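Local coordinates for prophage Lp1 protein 11 (Lactobacillus plantarum WCFS1, PDB 3B7H) that probably binds DNA through a Cro/C1-type helix-turn-helix domain, consistent with a role as a transcriptional regulator encoded by the prophage, at residues G5-E10 / F70-E75; E10-L15 / H65-F70; A30-S35 / R54-T59. All blocks are in the same frame, centred on the assembly; numbering follows the deposited sequence.

Contact 1. Residues G5-E10 / F70-E75; sequences GEFVSE and FPPYNE
The F7 ring carries P72 on one face: CD stands almost straight above the middle of the ring, 3.7 Å from the centroid of F7 and 9° off the ring normal, a clean CH-pi contact. The same proline also lies over the Y73 ring, with CG of P72 4.1 Å above the Y73 plane and over its centre, so two atoms of one pyrrolidine ring serve two aromatic faces. At the edge of Y73, near its plane, sit CB of F7 and CE1 of F70.

F7 points at the 70-75 loop with CG anti to the carbonyl carbon (chi1 -83°), and the side chains of F7 and P72 reach toward each other, with the proline ending over the ring face. Y73 reaches in obliquely, its far end sliding in against the base of F7: CB of F7 is 3.6 Å from OH of Y73. V8 crosses Y73 at about a right angle, and its CG2 branch is 4.0 Å from the same OH of Y73. That hydroxyl is hydrogen-bonded to D4, at the start of the helix, which holds the far end of the ring in place. F70 adds a looser touch, CE1 of F70 lying 3.9 Å from O of F7. No hydrogen bond links the two segments; the contact is made by packing.

The loop gets its shape from the cis peptide bond before P72 and a type I beta turn from P72 to E75. N74 N bonds back to F70 O at 3.1 Å. The second subunit borders this region too: its I50 packs on V8 and its V64 on Y73. The C-terminal loop thus folds back onto helix 4-18, the first helix of a Cro/C1-type domain, beside the second subunit.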
loop_
_atom_site.group_PDB
_atom_site.type_symbol
_atom_site.label_atom_id
_atom_site.label_comp_id
_atom_site.label_asym_id
_atom_site.label_seq_id
_atom_site.Cartn_x
_atom_site.Cartn_y
_atom_site.Cartn_z
ATOM N N GLY A 5 -1.374 9.339 1.105
ATOM C CA GLY A 5 -2.835 9.346 1.236
ATOM C C GLY A 5 -3.585 10.165 0.201
ATOM O O GLY A 5 -4.632 9.761 -0.289
ATOM N N GLU A 6 -3.056 11.330 -0.124
ATOM C CA GLU A 6 -3.600 12.171 -1.184
ATOM C C GLU A 6 -3.420 11.560 -2.579
ATOM O O GLU A 6 -4.364 11.519 -3.381
ATOM C CB GLU A 6 -2.988 13.577 -1.079
ATOM C CG GLU A 6 -3.534 14.286 0.128
ATOM C CD GLU A 6 -2.830 15.591 0.500
ATOM O OE1 GLU A 6 -1.614 15.768 0.221
ATOM O OE2 GLU A 6 -3.529 16.440 1.100
ATOM N N PHE A 7 -2.239 11.050 -2.887
ATOM C CA PHE A 7 -2.073 10.395 -4.183
ATOM C C PHE A 7 -3.045 9.232 -4.318
ATOM O O PHE A 7 -3.724 9.092 -5.336
ATOM C CB PHE A 7 -0.663 9.844 -4.375
ATOM C CG PHE A 7 0.342 10.853 -4.838
ATOM C CD1 PHE A 7 0.164 11.528 -6.011
ATOM C CD2 PHE A 7 1.483 11.094 -4.104
ATOM C CE1 PHE A 7 1.101 12.437 -6.460
ATOM C CE2 PHE A 7 2.434 12.030 -4.541
ATOM C CZ PHE A 7 2.244 12.681 -5.718
ATOM N N VAL A 8 -3.115 8.410 -3.283
ATOM C CA VAL A 8 -3.931 7.211 -3.333
ATOM C C VAL A 8 -5.424 7.529 -3.391
ATOM O O VAL A 8 -6.170 6.953 -4.187
ATOM C CB VAL A 8 -3.592 6.264 -2.133
ATOM C CG1 VAL A 8 -4.674 5.207 -1.941
ATOM C CG2 VAL A 8 -2.209 5.619 -2.371
ATOM N N SER A 9 -5.875 8.437 -2.533
ATOM C CA SER A 9 -7.283 8.732 -2.464
ATOM C C SER A 9 -7.748 9.439 -3.730
ATOM O O SER A 9 -8.852 9.176 -4.211
ATOM C CB SER A 9 -7.610 9.511 -1.179
ATOM O OG SER A 9 -6.927 10.746 -1.134
ATOM N N GLU A 10 -6.906 10.298 -4.313
ATOM C CA GLU A 10 -7.269 10.939 -5.565
ATOM C C GLU A 10 -7.367 9.922 -6.696
ATOM O O GLU A 10 -8.269 10.004 -7.533
ATOM C CB GLU A 10 -6.298 12.061 -5.933
ATOM C CG GLU A 10 -6.548 13.276 -5.081
ATOM C CD GLU A 10 -5.524 14.415 -5.239
ATOM O OE1 GLU A 10 -4.772 14.428 -6.248
ATOM O OE2 GLU A 10 -5.511 15.303 -4.322
ATOM N N PHE A 70 0.076 4.008 -11.738
ATOM C CA PHE A 70 -0.001 5.455 -12.005
ATOM C C PHE A 70 1.141 6.126 -11.300
ATOM O O PHE A 70 1.654 5.573 -10.336
ATOM C CB PHE A 70 -1.318 6.080 -11.530
ATOM C CG PHE A 70 -1.479 6.139 -10.039
ATOM C CD1 PHE A 70 -1.320 7.325 -9.363
ATOM C CD2 PHE A 70 -1.832 5.004 -9.313
ATOM C CE1 PHE A 70 -1.481 7.397 -7.996
ATOM C CE2 PHE A 70 -1.993 5.062 -7.949
ATOM C CZ PHE A 70 -1.839 6.264 -7.286
ATOM N N PRO A 71 1.564 7.306 -11.786
ATOM C CA PRO A 71 2.662 8.067 -11.167
ATOM C C PRO A 71 2.254 8.663 -9.838
ATOM O O PRO A 71 1.150 9.140 -9.722
ATOM C CB PRO A 71 2.913 9.202 -12.171
ATOM C CG PRO A 71 2.245 8.770 -13.435
ATOM C CD PRO A 71 1.059 8.000 -12.983
ATOM N N PRO A 72 3.147 8.691 -8.848
ATOM C CA PRO A 72 4.567 8.322 -8.829
ATOM C C PRO A 72 4.867 6.827 -8.623
ATOM O O PRO A 72 6.023 6.426 -8.700
ATOM C CB PRO A 72 5.085 9.099 -7.617
ATOM C CG PRO A 72 3.935 9.072 -6.665
ATOM C CD PRO A 72 2.696 9.177 -7.528
ATOM N N TYR A 73 3.842 6.024 -8.361
ATOM C CA TYR A 73 4.049 4.671 -7.867
ATOM C C TYR A 73 4.521 3.689 -8.938
ATOM O O TYR A 73 5.085 2.654 -8.603
ATOM C CB TYR A 73 2.781 4.160 -7.199
ATOM C CG TYR A 73 2.405 4.971 -5.995
ATOM C CD1 TYR A 73 1.329 5.825 -6.038
ATOM C CD2 TYR A 73 3.172 4.939 -4.835
ATOM C CE1 TYR A 73 0.973 6.599 -4.921
ATOM C CE2 TYR A 73 2.829 5.718 -3.715
ATOM C CZ TYR A 73 1.721 6.533 -3.770
ATOM O OH TYR A 73 1.345 7.325 -2.699
ATOM N N ASN A 74 4.318 4.020 -10.213
ATOM C CA ASN A 74 4.789 3.178 -11.301
ATOM C C ASN A 74 6.065 3.676 -11.943
ATOM O O ASN A 74 6.409 3.247 -13.048
ATOM C CB ASN A 74 3.671 2.912 -12.339
ATOM C CG ASN A 74 3.279 4.115 -13.166
ATOM O OD1 ASN A 74 3.747 5.249 -12.959
ATOM N ND2 ASN A 74 2.388 3.867 -14.128
ATOM N N GLU A 75 6.775 4.563 -11.264
ATOM C CA GLU A 75 8.122 4.932 -11.686
ATOM C C GLU A 75 9.079 4.837 -10.508
ATOM O O GLU A 75 8.626 4.874 -9.376
ATOM C CB GLU A 75 8.088 6.341 -12.270
ATOM C CG GLU A 75 7.180 6.460 -13.563
ATOM C CD GLU A 75 7.709 5.711 -14.852
ATOM O OE1 GLU A 75 8.872 5.987 -15.283
ATOM O OE2 GLU A 75 6.942 4.882 -15.462
#

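Contact 2. Residues E10-L15 / H65-F70; sequences EHLMEL and HDFFDF
Ring stacking dominates. The H11 imidazole lies nearly flat on F70, with the two centroids 3.7 Å apart and the planes 14° from parallel. With CG anti to the backbone N (chi1 -172°), H11 reaches straight across to F70, and its CB joins in over the same phenyl face, 3.5 Å from CZ of F70. On the opposite face of the imidazole is CG of L15, 4.0 Å above the plane and displaced toward the rim.

The second aromatic contact is edge-to-face. H11 turns its CD2 edge to the face of F67, centroids 5.1 Å apart and planes at 77°, so one histidine ring meets two phenyl rings in different ways.

Two leucines add apolar contacts to F67. CB of L12 sits at its ring edge, 4.0 Å from CE1 of F67, and CD1 of L15 comes obliquely to 3.8 Å from CD1 of F67. I53 and C57 of helix 50-60 also touch F67, which ties the cluster to the core.

The polar link runs through water 1, in the plane of the imidazole. It is hydrogen-bonded to NE2 of H11 at 2.8 Å and donates to D66 O, bridging the histidine to the end of helix 64-67.

The result is an aromatic cluster of H11, F67 and F70 that joins helix 4-18 to helix 64-67 and the loop after it, in the all-helical Cro/C1-type domain.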
loop_
_atom_site.group_PDB
_atom_site.type_symbol
_atom_site.label_atom_id
_atom_site.label_comp_id
_atom_site.label_asym_id
_atom_site.label_seq_id
_atom_site.Cartn_x
_atom_site.Cartn_y
_atom_site.Cartn_z
ATOM N N GLU A 10 -6.906 10.298 -4.313
ATOM C CA GLU A 10 -7.269 10.939 -5.565
ATOM C C GLU A 10 -7.367 9.922 -6.696
ATOM O O GLU A 10 -8.269 10.004 -7.533
ATOM C CB GLU A 10 -6.298 12.061 -5.933
ATOM C CG GLU A 10 -6.548 13.276 -5.081
ATOM C CD GLU A 10 -5.524 14.415 -5.239
ATOM O OE1 GLU A 10 -4.772 14.428 -6.248
ATOM O OE2 GLU A 10 -5.511 15.303 -4.322
ATOM N N HIS A 11 -6.464 8.951 -6.722
ATOM C CA HIS A 11 -6.513 7.930 -7.770
ATOM C C HIS A 11 -7.761 7.078 -7.614
ATOM O O HIS A 11 -8.464 6.759 -8.584
ATOM C CB HIS A 11 -5.271 7.025 -7.708
ATOM C CG HIS A 11 -5.170 6.089 -8.859
ATOM N ND1 HIS A 11 -5.113 6.528 -10.161
ATOM C CD2 HIS A 11 -5.151 4.740 -8.913
ATOM C CE1 HIS A 11 -5.045 5.486 -10.967
ATOM N NE2 HIS A 11 -5.058 4.391 -10.232
ATOM N N LEU A 12 -8.005 6.695 -6.379
ATOM C CA LEU A 12 -9.163 5.917 -6.042
ATOM C C LEU A 12 -10.445 6.632 -6.464
ATOM O O LEU A 12 -11.303 6.028 -7.094
ATOM C CB LEU A 12 -9.157 5.596 -4.559
ATOM C CG LEU A 12 -10.468 4.973 -4.107
ATOM C CD1 LEU A 12 -10.729 3.666 -4.854
ATOM C CD2 LEU A 12 -10.389 4.760 -2.634
ATOM N N MET A 13 -10.559 7.922 -6.181
ATOM C CA MET A 13 -11.721 8.679 -6.604
ATOM C C MET A 13 -11.844 8.724 -8.125
ATOM O O MET A 13 -12.937 8.619 -8.642
ATOM C CB MET A 13 -11.674 10.102 -6.010
ATOM C CG MET A 13 -12.908 10.961 -6.280
ATOM S SD MET A 13 -14.466 10.239 -5.725
ATOM C CE MET A 13 -13.945 9.563 -4.212
ATOM N N GLU A 14 -10.746 8.849 -8.850
ATOM C CA GLU A 14 -10.811 8.763 -10.300
ATOM C C GLU A 14 -11.369 7.438 -10.786
ATOM O O GLU A 14 -12.180 7.415 -11.689
ATOM C CB GLU A 14 -9.451 8.884 -10.933
ATOM C CG GLU A 14 -8.745 10.217 -10.837
ATOM C CD GLU A 14 -7.333 10.160 -11.491
ATOM O OE1 GLU A 14 -6.948 9.038 -11.963
ATOM O OE2 GLU A 14 -6.641 11.234 -11.562
ATOM N N LEU A 15 -10.888 6.338 -10.227
ATOM C CA LEU A 15 -11.366 5.013 -10.610
ATOM C C LEU A 15 -12.825 4.750 -10.245
ATOM O O LEU A 15 -13.553 4.137 -11.024
ATOM C CB LEU A 15 -10.508 3.907 -10.002
ATOM C CG LEU A 15 -9.041 3.793 -10.405
ATOM C CD1 LEU A 15 -8.392 2.652 -9.633
ATOM C CD2 LEU A 15 -8.877 3.611 -11.902
ATOM N N HIS A 65 -2.038 -4.421 -7.654
ATOM C CA HIS A 65 -0.989 -4.163 -8.635
ATOM C C HIS A 65 -1.432 -3.166 -9.692
ATOM O O HIS A 65 -0.726 -2.186 -9.957
ATOM C CB HIS A 65 -0.585 -5.484 -9.274
ATOM C CG HIS A 65 0.422 -5.365 -10.360
ATOM N ND1 HIS A 65 1.668 -4.814 -10.169
ATOM C CD2 HIS A 65 0.397 -5.800 -11.632
ATOM C CE1 HIS A 65 2.361 -4.890 -11.292
ATOM N NE2 HIS A 65 1.608 -5.479 -12.199
ATOM N N ASP A 66 -2.599 -3.406 -10.290
ATOM C CA ASP A 66 -3.140 -2.483 -11.293
ATOM C C ASP A 66 -3.542 -1.122 -10.717
ATOM O O ASP A 66 -3.308 -0.073 -11.357
ATOM C CB ASP A 66 -4.313 -3.106 -12.040
ATOM C CG ASP A 66 -3.860 -4.112 -13.119
ATOM O OD1 ASP A 66 -2.675 -4.094 -13.538
ATOM O OD2 ASP A 66 -4.697 -4.925 -13.546
ATOM N N PHE A 67 -4.106 -1.135 -9.511
ATOM C CA PHE A 67 -4.381 0.105 -8.785
ATOM C C PHE A 67 -3.164 1.043 -8.786
ATOM O O PHE A 67 -3.298 2.238 -8.991
ATOM C CB PHE A 67 -4.817 -0.179 -7.339
ATOM C CG PHE A 67 -5.059 1.070 -6.541
ATOM C CD1 PHE A 67 -6.286 1.691 -6.576
ATOM C CD2 PHE A 67 -4.031 1.667 -5.846
ATOM C CE1 PHE A 67 -6.508 2.879 -5.892
ATOM C CE2 PHE A 67 -4.228 2.861 -5.165
ATOM C CZ PHE A 67 -5.462 3.475 -5.193
ATOM N N PHE A 68 -1.979 0.495 -8.596
ATOM C CA PHE A 68 -0.793 1.298 -8.440
ATOM C C PHE A 68 -0.081 1.617 -9.748
ATOM O O PHE A 68 1.038 2.135 -9.709
ATOM C CB PHE A 68 0.175 0.629 -7.464
ATOM C CG PHE A 68 -0.138 0.896 -6.008
ATOM C CD1 PHE A 68 0.046 2.163 -5.475
ATOM C CD2 PHE A 68 -0.597 -0.114 -5.181
ATOM C CE1 PHE A 68 -0.231 2.423 -4.156
ATOM C CE2 PHE A 68 -0.878 0.151 -3.846
ATOM C CZ PHE A 68 -0.688 1.413 -3.340
ATOM N N ASP A 69 -0.714 1.340 -10.890
ATOM C CA ASP A 69 -0.143 1.652 -12.189
ATOM C C ASP A 69 -0.466 3.085 -12.534
ATOM O O ASP A 69 -1.196 3.353 -13.496
ATOM C CB ASP A 69 -0.683 0.685 -13.245
ATOM C CG ASP A 69 0.060 0.751 -14.581
ATOM O OD1 ASP A 69 1.104 1.464 -14.708
ATOM O OD2 ASP A 69 -0.430 0.052 -15.522
ATOM N N PHE A 70 0.076 4.008 -11.738
ATOM C CA PHE A 70 -0.001 5.455 -12.005
ATOM C C PHE A 70 1.141 6.126 -11.300
ATOM O O PHE A 70 1.654 5.573 -10.336
ATOM C CB PHE A 70 -1.318 6.080 -11.530
ATOM C CG PHE A 70 -1.479 6.139 -10.039
ATOM C CD1 PHE A 70 -1.320 7.325 -9.363
ATOM C CD2 PHE A 70 -1.832 5.004 -9.313
ATOM C CE1 PHE A 70 -1.481 7.397 -7.996
ATOM C CE2 PHE A 70 -1.993 5.062 -7.949
ATOM C CZ PHE A 70 -1.839 6.264 -7.286
HETATM O O HOH W 1 -4.990 2.087 -11.756
#

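Contact 3. Residues A30-S35 / R54-T59; sequences AGLNQS and RKVCGT
A30 presses its methyl group onto helix 50-60, with CB 3.3 Å from OG1 of T59 and 3.9 Å from the carbonyl O of K55. The backbones run close here, with CA of A30 5.7 Å from CA of V56. T59 holds OG1 anti to its own carbonyl carbon, beside the backbone N (chi1 -63°), which brings the hydroxyl oxygen up against both CB and CA of A30. No hydrogen bond crosses between the segments.

Further along, L32 also points at the helix, its CD1 branch meeting CG2 of V56 at 4.3 Å in a looser apolar contact. L32 packs on A27 as well, and V56 on V26, so both also touch helix 23-30.

A30-S35 contains the turn of the helix-turn-helix motif. G31, with phi at 69°, ends helix 23-30 in a Schellman motif, and N33 takes the N-cap position of helix 34-41, which as in other Cro/C1-type domains is probably the recognition helix. A30, just before the turn, and L32, within it, are the residues that meet helix 50-60.

The N33 side chain caps a backbone N just past the segment. Its OD1 also takes a bond from S35 OG at 2.7 Å, which approaches from above the carbonyl plane, 48° out of it, and is hydrogen-bonded to T36 OG1.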
loop_
_atom_site.group_PDB
_atom_site.type_symbol
_atom_site.label_atom_id
_atom_site.label_comp_id
_atom_site.label_asym_id
_atom_site.label_seq_id
_atom_site.Cartn_x
_atom_site.Cartn_y
_atom_site.Cartn_z
ATOM N N ALA A 30 -17.569 -2.439 0.042
ATOM C CA ALA A 30 -16.280 -2.901 0.540
ATOM C C ALA A 30 -16.330 -3.129 2.038
ATOM O O ALA A 30 -15.385 -3.643 2.632
ATOM C CB ALA A 30 -15.184 -1.896 0.211
ATOM N N GLY A 31 -17.425 -2.723 2.659
ATOM C CA GLY A 31 -17.574 -2.858 4.086
ATOM C C GLY A 31 -16.691 -1.972 4.943
ATOM O O GLY A 31 -16.416 -2.325 6.071
ATOM N N LEU A 32 -16.239 -0.819 4.469
ATOM C CA LEU A 32 -15.594 0.071 5.434
ATOM C C LEU A 32 -16.585 1.093 5.958
ATOM O O LEU A 32 -17.628 1.385 5.349
ATOM C CB LEU A 32 -14.287 0.711 4.953
ATOM C CG LEU A 32 -14.035 1.116 3.504
ATOM C CD1 LEU A 32 -13.789 -0.066 2.588
ATOM C CD2 LEU A 32 -15.211 1.951 3.052
ATOM N N ASN A 33 -16.280 1.613 7.128
ATOM C CA ASN A 33 -17.195 2.548 7.739
ATOM C C ASN A 33 -16.722 3.941 7.411
ATOM O O ASN A 33 -15.568 4.139 6.972
ATOM C CB ASN A 33 -17.363 2.304 9.250
ATOM C CG ASN A 33 -16.089 2.536 10.033
ATOM O OD1 ASN A 33 -15.061 2.911 9.464
ATOM N ND2 ASN A 33 -16.147 2.322 11.346
ATOM N N GLN A 34 -17.641 4.883 7.631
ATOM C CA GLN A 34 -17.490 6.284 7.249
ATOM C C GLN A 34 -16.215 6.890 7.829
ATOM O O GLN A 34 -15.533 7.687 7.189
ATOM C CB GLN A 34 -18.724 7.067 7.733
ATOM C CG GLN A 34 -18.983 8.403 7.042
ATOM C CD GLN A 34 -19.115 8.258 5.528
ATOM O OE1 GLN A 34 -19.767 7.325 5.032
ATOM N NE2 GLN A 34 -18.476 9.172 4.786
ATOM N N SER A 35 -15.897 6.498 9.056
ATOM C CA SER A 35 -14.671 6.950 9.694
ATOM C C SER A 35 -13.428 6.600 8.847
ATOM O O SER A 35 -12.548 7.445 8.667
ATOM C CB SER A 35 -14.585 6.387 11.133
ATOM O OG SER A 35 -14.415 4.980 11.140
ATOM N N ARG A 54 -6.727 -2.732 -0.733
ATOM C CA ARG A 54 -7.069 -4.068 -1.231
ATOM C C ARG A 54 -8.568 -4.289 -1.254
ATOM O O ARG A 54 -9.112 -4.806 -2.224
ATOM C CB ARG A 54 -6.378 -5.143 -0.398
ATOM C CG ARG A 54 -6.771 -6.560 -0.817
ATOM C CD ARG A 54 -6.110 -7.666 -0.026
ATOM N NE ARG A 54 -6.260 -7.498 1.421
ATOM C CZ ARG A 54 -7.387 -7.704 2.122
ATOM N NH1 ARG A 54 -8.537 -8.049 1.527
ATOM N NH2 ARG A 54 -7.365 -7.556 3.453
ATOM N N LYS A 55 -9.240 -3.904 -0.174
ATOM C CA LYS A 55 -10.684 -4.094 -0.061
ATOM C C LYS A 55 -11.449 -3.291 -1.125
ATOM O O LYS A 55 -12.376 -3.801 -1.746
ATOM C CB LYS A 55 -11.178 -3.695 1.352
ATOM C CG LYS A 55 -10.738 -4.664 2.482
ATOM C CD LYS A 55 -11.089 -4.148 3.884
ATOM C CE LYS A 55 -10.908 -5.253 4.933
ATOM N NZ LYS A 55 -11.033 -4.738 6.354
ATOM N N VAL A 56 -11.074 -2.025 -1.312
ATOM C CA VAL A 56 -11.682 -1.196 -2.356
ATOM C C VAL A 56 -11.424 -1.765 -3.751
ATOM O O VAL A 56 -12.309 -1.782 -4.601
ATOM C CB VAL A 56 -11.164 0.233 -2.300
ATOM C CG1 VAL A 56 -11.616 0.965 -3.547
ATOM C CG2 VAL A 56 -11.692 0.910 -1.067
ATOM N N CYS A 57 -10.204 -2.248 -3.973
ATOM C CA CYS A 57 -9.842 -2.853 -5.257
ATOM C C CYS A 57 -10.743 -4.033 -5.552
ATOM O O CYS A 57 -11.188 -4.217 -6.676
ATOM C CB CYS A 57 -8.361 -3.250 -5.273
ATOM S SG CYS A 57 -7.283 -1.844 -5.516
ATOM N N GLY A 58 -11.051 -4.805 -4.522
ATOM C CA GLY A 58 -11.936 -5.945 -4.674
ATOM C C GLY A 58 -13.286 -5.510 -5.203
ATOM O O GLY A 58 -13.839 -6.119 -6.130
ATOM N N THR A 59 -13.810 -4.446 -4.613
ATOM C CA THR A 59 -15.104 -3.876 -4.990
ATOM C C THR A 59 -15.071 -3.328 -6.403
ATOM O O THR A 59 -16.055 -3.418 -7.140
ATOM C CB THR A 59 -15.493 -2.727 -4.044
ATOM O OG1 THR A 59 -15.642 -3.239 -2.719
ATOM C CG2 THR A 59 -16.784 -2.078 -4.478
#

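How the contacts relate
Contacts 1 and 2 are neighbours on helix 4-18, their centres about 7 Å apart; they share E10 and F70, and N74 ND2 of the first probably hydrogen-bonds D69 OD1 of the second at 2.8 Å. Contact 3 lies on the opposite side of the chain's centre, about 14 Å from contact 2 and about 18 Å from contact 1, centre to centre. Along the sequence each encloses the next, contact 1 outermost and contact 3 innermost. L12 and F67 of contact 2 pack on V56 and C57 of contact 3. Contacts 1 and 2 border the second subunit, whose D4 is reached by R54 of contact 3; contact 3 joins the probable DNA-binding motif's turn to helix 50-60.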